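Local coordinates for protein MHC class I antigen (Ctenopharyngodon idella, PDB 5H5Z) that probably presents peptides to T cells on the cell surface, as a bony fish MHC class I heavy chain bound to beta-2-microglobulin, at residues A[21-26]-A[63-68]; A[118-123]-A[137-142]; A[240-245]-A[250-255]. All coordinates share one frame; numbering follows the deposited sequence.

In the fold
The contacts follow one another along the chain, and contacts 1 and 2 belong to the peptide-binding platform. Contact 1 packs strand 21-27 against helix 55-82, and contact 2 packs strand 117-123 against helix 134-145. Both strands lie in the eight-stranded antiparallel sheet that floors the groove; the centres of the two contacts are about 21 Å apart, and their nearest atoms about 12 Å. Contact 3 belongs to the C-terminal immunoglobulin domain, where residues 240-245 leave one sheet of the sandwich and 250-255 enter the other. Its centre lies about 51 Å from that of contact 1 and about 54 Å from that of contact 2, so platform and immunoglobulin domain carry separate contacts, on opposite sides of the chain's centre.

Contact 1: residues A[21-26]-A[63-68]; sequences FTAVGM and QVLIGA
Phe21 and Ala68 meet where strand 21-26 passes beneath helix 63-68, and this is the close end of the contact: Phe21 CZ lies 3.7 Å from Ala68 CB. The backbone of the same alanine comes over one face of the ring, its C atom 4.1 Å above the plane and offset toward the rim. With CG anti to the backbone N (chi1 -178°), the phenylalanine extends from the strand up to the helix and offers its far end, CE1 and CZ, to Ala68. One helical turn earlier the packing is looser. Leu65 reaches down with a single methyl, CD2, which stands 4.1 Å from Ala23 CB and 4.3 Å from Phe21 CE2, bridging the two strand residues that face the helix. The segment axes approach to 9.5 Å at an angle of 137°, a spacing that the phenyl group and the leucine branch span together. On the far side of the helix Ile66 points away from the strand and Gln63 is exposed to solvent. Beneath the strand the alternate residues Thr22 and Val24 pack on Leu55 of the beta-2-microglobulin chain. Tyr9 and Phe72 meet the Phe21 ring edge-to-face. Ala68 also touches an apolar side chain of the bound peptide, so the contact forms part of the wall of the groove. Since the side chains that join the segments here are entirely hydrocarbon, these two segments meet through shape and buried apolar surface, with no polar bond between them.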
# COMPACT_ATOMS: atom_id res chain seq x y z
N PHE A 21 4.64 -7.72 17.28
CA PHE A 21 3.31 -7.38 16.82
C PHE A 21 3.31 -5.98 16.25
O PHE A 21 3.88 -5.07 16.85
CB PHE A 21 2.31 -7.47 17.99
CG PHE A 21 0.89 -7.19 17.60
CD1 PHE A 21 0.08 -8.20 17.09
CD2 PHE A 21 0.35 -5.92 17.76
CE1 PHE A 21 -1.23 -7.95 16.73
CE2 PHE A 21 -0.97 -5.66 17.41
CZ PHE A 21 -1.76 -6.68 16.89
N THR A 22 2.67 -5.82 15.09
CA THR A 22 2.46 -4.51 14.48
C THR A 22 1.00 -4.41 14.03
O THR A 22 0.46 -5.35 13.44
CB THR A 22 3.38 -4.29 13.25
OG1 THR A 22 4.75 -4.48 13.64
CG2 THR A 22 3.21 -2.89 12.67
N ALA A 23 0.36 -3.28 14.31
CA ALA A 23 -0.99 -3.04 13.83
C ALA A 23 -1.04 -1.71 13.09
O ALA A 23 -0.49 -0.71 13.57
CB ALA A 23 -1.99 -3.05 14.98
N VAL A 24 -1.68 -1.71 11.93
CA VAL A 24 -1.95 -0.48 11.17
C VAL A 24 -3.46 -0.37 10.90
O VAL A 24 -4.10 -1.34 10.51
CB VAL A 24 -1.14 -0.44 9.84
CG1 VAL A 24 -1.63 0.66 8.91
CG2 VAL A 24 0.35 -0.29 10.13
N GLY A 25 -4.02 0.82 11.11
CA GLY A 25 -5.41 1.06 10.76
C GLY A 25 -5.50 2.07 9.64
O GLY A 25 -4.72 3.01 9.58
N MET A 26 -6.47 1.85 8.74
CA MET A 26 -6.60 2.64 7.53
C MET A 26 -8.05 3.03 7.27
O MET A 26 -8.97 2.24 7.50
CB MET A 26 -6.10 1.84 6.32
CG MET A 26 -4.61 1.55 6.32
SD MET A 26 -4.19 0.35 5.04
CE MET A 26 -4.65 -1.18 5.84
N GLN A 63 -4.95 -0.33 24.88
CA GLN A 63 -5.35 -1.48 25.69
C GLN A 63 -5.84 -2.66 24.83
O GLN A 63 -5.48 -3.80 25.10
CB GLN A 63 -6.41 -1.09 26.73
CG GLN A 63 -6.38 -1.95 27.98
CD GLN A 63 -5.01 -1.97 28.66
OE1 GLN A 63 -4.65 -2.96 29.29
NE2 GLN A 63 -4.25 -0.88 28.54
N VAL A 64 -6.63 -2.37 23.80
CA VAL A 64 -7.13 -3.39 22.88
C VAL A 64 -5.95 -4.10 22.19
O VAL A 64 -5.91 -5.34 22.10
CB VAL A 64 -8.10 -2.78 21.83
CG1 VAL A 64 -8.41 -3.77 20.71
CG2 VAL A 64 -9.39 -2.33 22.50
N LEU A 65 -4.98 -3.31 21.75
CA LEU A 65 -3.85 -3.85 20.97
C LEU A 65 -2.77 -4.54 21.81
O LEU A 65 -2.08 -5.43 21.30
CB LEU A 65 -3.27 -2.80 20.03
CG LEU A 65 -4.30 -2.35 18.98
CD1 LEU A 65 -3.86 -1.10 18.24
CD2 LEU A 65 -4.65 -3.48 18.01
N ILE A 66 -2.64 -4.15 23.08
CA ILE A 66 -1.79 -4.92 24.01
C ILE A 66 -2.39 -6.32 24.13
O ILE A 66 -1.67 -7.32 24.08
CB ILE A 66 -1.67 -4.25 25.40
CG1 ILE A 66 -0.83 -2.96 25.32
CG2 ILE A 66 -1.01 -5.20 26.40
CD1 ILE A 66 -0.93 -2.09 26.56
N GLY A 67 -3.72 -6.39 24.26
CA GLY A 67 -4.46 -7.65 24.25
C GLY A 67 -4.26 -8.45 22.97
O GLY A 67 -4.03 -9.66 23.02
N ALA A 68 -4.33 -7.76 21.83
CA ALA A 68 -4.10 -8.40 20.52
C ALA A 68 -2.70 -9.01 20.40
O ALA A 68 -2.55 -10.12 19.89
CB ALA A 68 -4.35 -7.41 19.39

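Contact 2: residues A[118-123]-A[137-142]; sequences DFVSLD and VITKHK
The ring of Phe119 turns its edge, and not a face, to Thr139 of the helix: the hydroxyl OG1 lies in the ring plane, 3.7 Å from CE2 and 4.0 Å from CZ. Elsewhere around the ring, Trp92 meets it edge-to-face and Val79 of helix 55-82 packs on it. Phe119 and Thr139 cross at about a right angle. The ring gets there by an extended first torsion, CG anti to the backbone N (chi1 -172°), which carries its tip to the helix. Thr139 uses its two branches separately. OG1 rests at the aromatic edge while being hydrogen-bonded to the backbone of the bound peptide and to Arg82 NH1; CG2, the methyl, is 4.3 Å from Val120 CG1. Thr139 thus touches two consecutive strand residues, with its polar atom directed into the groove. Phe119 and Val120 both face Tyr112 in a classic beta bulge, which is consistent with two consecutive side chains reaching the same threonine. About one turn further along, Lys142 NZ bonds to the backbone of the bound peptide, in a salt bridge that probably goes to the peptide's C-terminal carboxylate. Threonine and lysine about one turn apart, both bonded to the peptide backbone, are consistent with the pocket at the C-terminal end of the class I groove, which is usually called the F pocket.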
# COMPACT_ATOMS: atom_id res chain seq x y z
N ASP A 118 -3.63 -18.29 3.44
CA ASP A 118 -4.95 -18.39 4.09
C ASP A 118 -4.96 -19.46 5.17
O ASP A 118 -4.47 -20.58 4.96
CB ASP A 118 -6.05 -18.72 3.07
CG ASP A 118 -6.38 -17.55 2.16
OD1 ASP A 118 -5.87 -16.43 2.38
OD2 ASP A 118 -7.16 -17.76 1.21
N PHE A 119 -5.51 -19.11 6.33
CA PHE A 119 -5.68 -20.06 7.44
C PHE A 119 -7.17 -20.24 7.73
O PHE A 119 -7.72 -21.32 7.49
CB PHE A 119 -4.89 -19.59 8.67
CG PHE A 119 -4.84 -20.60 9.79
CD1 PHE A 119 -3.98 -21.69 9.73
CD2 PHE A 119 -5.65 -20.45 10.92
CE1 PHE A 119 -3.93 -22.62 10.76
CE2 PHE A 119 -5.60 -21.37 11.96
CZ PHE A 119 -4.73 -22.45 11.89
N VAL A 120 -7.83 -19.20 8.24
CA VAL A 120 -9.29 -19.20 8.39
C VAL A 120 -9.89 -17.86 7.92
O VAL A 120 -9.28 -16.81 8.08
CB VAL A 120 -9.77 -19.48 9.85
CG1 VAL A 120 -9.51 -20.92 10.26
CG2 VAL A 120 -9.15 -18.50 10.84
N SER A 121 -11.08 -17.93 7.33
CA SER A 121 -11.78 -16.76 6.81
C SER A 121 -13.22 -16.79 7.27
O SER A 121 -13.86 -17.86 7.27
CB SER A 121 -11.74 -16.74 5.28
OG SER A 121 -10.43 -16.92 4.78
N LEU A 122 -13.74 -15.64 7.67
CA LEU A 122 -15.12 -15.56 8.12
C LEU A 122 -16.09 -15.57 6.94
O LEU A 122 -15.95 -14.79 6.00
CB LEU A 122 -15.36 -14.30 8.97
CG LEU A 122 -16.79 -13.97 9.42
CD1 LEU A 122 -17.35 -15.07 10.32
CD2 LEU A 122 -16.84 -12.62 10.12
N ASP A 123 -17.07 -16.46 7.01
CA ASP A 123 -18.28 -16.34 6.23
C ASP A 123 -19.35 -15.80 7.18
O ASP A 123 -19.89 -16.55 8.00
CB ASP A 123 -18.69 -17.69 5.64
CG ASP A 123 -19.90 -17.58 4.71
OD1 ASP A 123 -20.74 -16.67 4.89
OD2 ASP A 123 -20.02 -18.43 3.80
N VAL A 137 -8.60 -26.54 10.75
CA VAL A 137 -9.90 -27.14 11.10
C VAL A 137 -10.15 -27.19 12.61
O VAL A 137 -11.28 -26.95 13.07
CB VAL A 137 -10.09 -28.54 10.45
CG1 VAL A 137 -11.42 -29.15 10.83
CG2 VAL A 137 -9.98 -28.43 8.93
N ILE A 138 -9.11 -27.47 13.39
CA ILE A 138 -9.21 -27.44 14.85
C ILE A 138 -9.67 -26.06 15.34
O ILE A 138 -10.52 -25.95 16.22
CB ILE A 138 -7.89 -27.85 15.53
CG1 ILE A 138 -7.55 -29.31 15.20
CG2 ILE A 138 -7.96 -27.64 17.04
CD1 ILE A 138 -6.12 -29.69 15.49
N THR A 139 -9.10 -25.01 14.74
CA THR A 139 -9.48 -23.62 15.05
C THR A 139 -10.93 -23.34 14.65
O THR A 139 -11.69 -22.74 15.43
CB THR A 139 -8.51 -22.62 14.38
OG1 THR A 139 -7.21 -22.78 14.95
CG2 THR A 139 -8.98 -21.17 14.55
N LYS A 140 -11.32 -23.78 13.46
CA LYS A 140 -12.70 -23.68 12.99
C LYS A 140 -13.70 -24.20 14.03
O LYS A 140 -14.66 -23.50 14.38
CB LYS A 140 -12.85 -24.43 11.66
CG LYS A 140 -14.28 -24.66 11.18
CD LYS A 140 -14.30 -25.52 9.93
CE LYS A 140 -15.73 -25.81 9.47
NZ LYS A 140 -16.47 -24.57 9.09
N HIS A 141 -13.48 -25.41 14.53
CA HIS A 141 -14.38 -26.01 15.52
C HIS A 141 -14.39 -25.26 16.86
O HIS A 141 -15.45 -25.04 17.45
CB HIS A 141 -14.07 -27.49 15.75
CG HIS A 141 -14.28 -28.35 14.54
ND1 HIS A 141 -15.38 -28.22 13.71
CD2 HIS A 141 -13.54 -29.36 14.02
CE1 HIS A 141 -15.30 -29.11 12.74
NE2 HIS A 141 -14.20 -29.81 12.91
N LYS A 142 -13.20 -24.88 17.33
CA LYS A 142 -13.07 -24.12 18.57
C LYS A 142 -13.81 -22.79 18.46
O LYS A 142 -14.57 -22.43 19.37
CB LYS A 142 -11.59 -23.86 18.89
CG LYS A 142 -11.38 -23.07 20.18
CD LYS A 142 -9.97 -22.52 20.27
CE LYS A 142 -9.85 -21.54 21.43
NZ LYS A 142 -8.43 -21.29 21.78

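Contact 3: residues A[240-245]-A[250-255]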
# COMPACT_ATOMS: atom_id res chain seq x y z
N LEU A 240 4.67 5.35 -25.24
CA LEU A 240 4.42 5.08 -26.65
C LEU A 240 5.74 4.86 -27.36
O LEU A 240 6.62 5.73 -27.33
CB LEU A 240 3.67 6.24 -27.31
CG LEU A 240 3.34 6.08 -28.81
CD1 LEU A 240 2.23 5.07 -29.02
CD2 LEU A 240 2.97 7.42 -29.43
N ASN A 241 5.88 3.70 -28.00
CA ASN A 241 7.09 3.41 -28.76
C ASN A 241 6.83 3.28 -30.26
O ASN A 241 6.84 2.19 -30.82
CB ASN A 241 7.82 2.17 -28.22
CG ASN A 241 9.24 2.07 -28.75
OD1 ASN A 241 9.81 3.05 -29.24
ND2 ASN A 241 9.82 0.88 -28.66
N VAL A 242 6.57 4.42 -30.89
CA VAL A 242 6.60 4.50 -32.35
C VAL A 242 7.89 5.24 -32.67
O VAL A 242 8.53 5.79 -31.78
CB VAL A 242 5.36 5.21 -32.93
CG1 VAL A 242 4.09 4.48 -32.51
CG2 VAL A 242 5.29 6.68 -32.53
N GLY A 243 8.30 5.23 -33.93
CA GLY A 243 9.56 5.86 -34.29
C GLY A 243 9.48 7.37 -34.33
O GLY A 243 8.38 7.93 -34.32
N PRO A 244 10.64 8.05 -34.37
CA PRO A 244 10.65 9.50 -34.58
C PRO A 244 9.99 9.89 -35.91
O PRO A 244 9.45 10.98 -36.03
CB PRO A 244 12.15 9.85 -34.60
CG PRO A 244 12.86 8.56 -34.84
CD PRO A 244 12.00 7.53 -34.16
N ASP A 245 10.04 8.98 -36.89
CA ASP A 245 9.41 9.20 -38.19
C ASP A 245 7.89 9.17 -38.10
O ASP A 245 7.20 10.02 -38.68
CB ASP A 245 9.91 8.19 -39.22
CG ASP A 245 11.42 8.21 -39.37
OD1 ASP A 245 11.93 9.08 -40.10
OD2 ASP A 245 12.09 7.36 -38.75
N ASN A 250 2.77 12.23 -38.23
CA ASN A 250 1.42 12.23 -37.67
C ASN A 250 1.28 13.14 -36.46
O ASN A 250 2.27 13.67 -35.96
CB ASN A 250 0.99 10.79 -37.33
CG ASN A 250 1.18 9.84 -38.50
OD1 ASN A 250 2.25 9.25 -38.66
ND2 ASN A 250 0.16 9.69 -39.32
N ARG A 251 0.05 13.33 -36.00
CA ARG A 251 -0.21 14.15 -34.83
C ARG A 251 -0.59 13.27 -33.65
O ARG A 251 -1.77 12.96 -33.44
CB ARG A 251 -1.30 15.18 -35.12
CG ARG A 251 -0.87 16.31 -36.04
CD ARG A 251 -2.00 17.28 -36.33
NE ARG A 251 -2.43 18.00 -35.13
CZ ARG A 251 -3.33 18.98 -35.12
NH1 ARG A 251 -3.65 19.57 -33.97
NH2 ARG A 251 -3.92 19.37 -36.24
N PHE A 252 0.42 12.85 -32.89
CA PHE A 252 0.20 12.05 -31.70
C PHE A 252 -0.04 12.94 -30.50
O PHE A 252 0.50 14.04 -30.40
CB PHE A 252 1.40 11.13 -31.43
CG PHE A 252 1.43 9.90 -32.29
CD1 PHE A 252 0.78 8.74 -31.89
CD2 PHE A 252 2.14 9.89 -33.49
CE1 PHE A 252 0.81 7.59 -32.67
CE2 PHE A 252 2.18 8.74 -34.28
CZ PHE A 252 1.51 7.60 -33.87
N SER A 253 -0.86 12.46 -29.57
CA SER A 253 -1.10 13.15 -28.32
C SER A 253 -1.40 12.15 -27.22
O SER A 253 -1.80 11.02 -27.50
CB SER A 253 -2.26 14.14 -28.47
OG SER A 253 -3.46 13.46 -28.78
N CYS A 254 -1.18 12.55 -25.97
CA CYS A 254 -1.60 11.77 -24.81
C CYS A 254 -2.84 12.42 -24.21
O CYS A 254 -2.92 13.65 -24.13
CB CYS A 254 -0.51 11.72 -23.74
SG CYS A 254 -1.08 10.84 -22.27
N VAL A 255 -3.79 11.59 -23.79
CA VAL A 255 -4.97 12.08 -23.09
C VAL A 255 -5.04 11.44 -21.71
O VAL A 255 -5.05 10.21 -21.58
CB VAL A 255 -6.28 11.82 -23.88
CG1 VAL A 255 -7.48 12.39 -23.14
CG2 VAL A 255 -6.20 12.41 -25.28
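Phe252, the first residue of strand 252-258, meets Leu240 and Val242 with its ring. Its CB points toward 240-245, and the first torsion, with CG anti to the carbonyl carbon (chi1 -79°), swings the ring toward both residues. From CG onward one flank of the ring follows Leu240 CD2: CG is 4.1 Å from that methyl, CD1 only 3.5 Å, and CE1 3.9 Å. The methyl comes at the ring obliquely, and the two side chains cross at about a right angle. At the tip the partner changes, for CZ and CE2 are both 4.1 Å from Val242 CG2. This second methyl lies over a ring face, 4.0 Å above the plane and displaced toward the rim, as Val242 and Phe252 extend toward each other from opposite directions. Leu240 and Val242 stand two residues apart and both turn toward Phe252, while Asn241 between them is exposed. Other aromatic groups also adjoin the ring: His217 meets Phe252 edge-to-face, and the indole of Trp247, in the helix 244-249 that joins the two segments, lies with its plane about 10° from that of the phenyl ring. Gly243 is the N-cap of that helix. Two residues beyond Phe252, Cys254 forms the disulfide to Cys196 that ties together the two sheets of the immunoglobulin sandwich. The contact thus joins the end of a strand in one sheet, at Leu240, to the start of a strand in the other. Methyl groups against an aromatic ring act mainly through dispersion and hydrophobic burial, so the pairing rests on close fit and not on polar bonds between the segments.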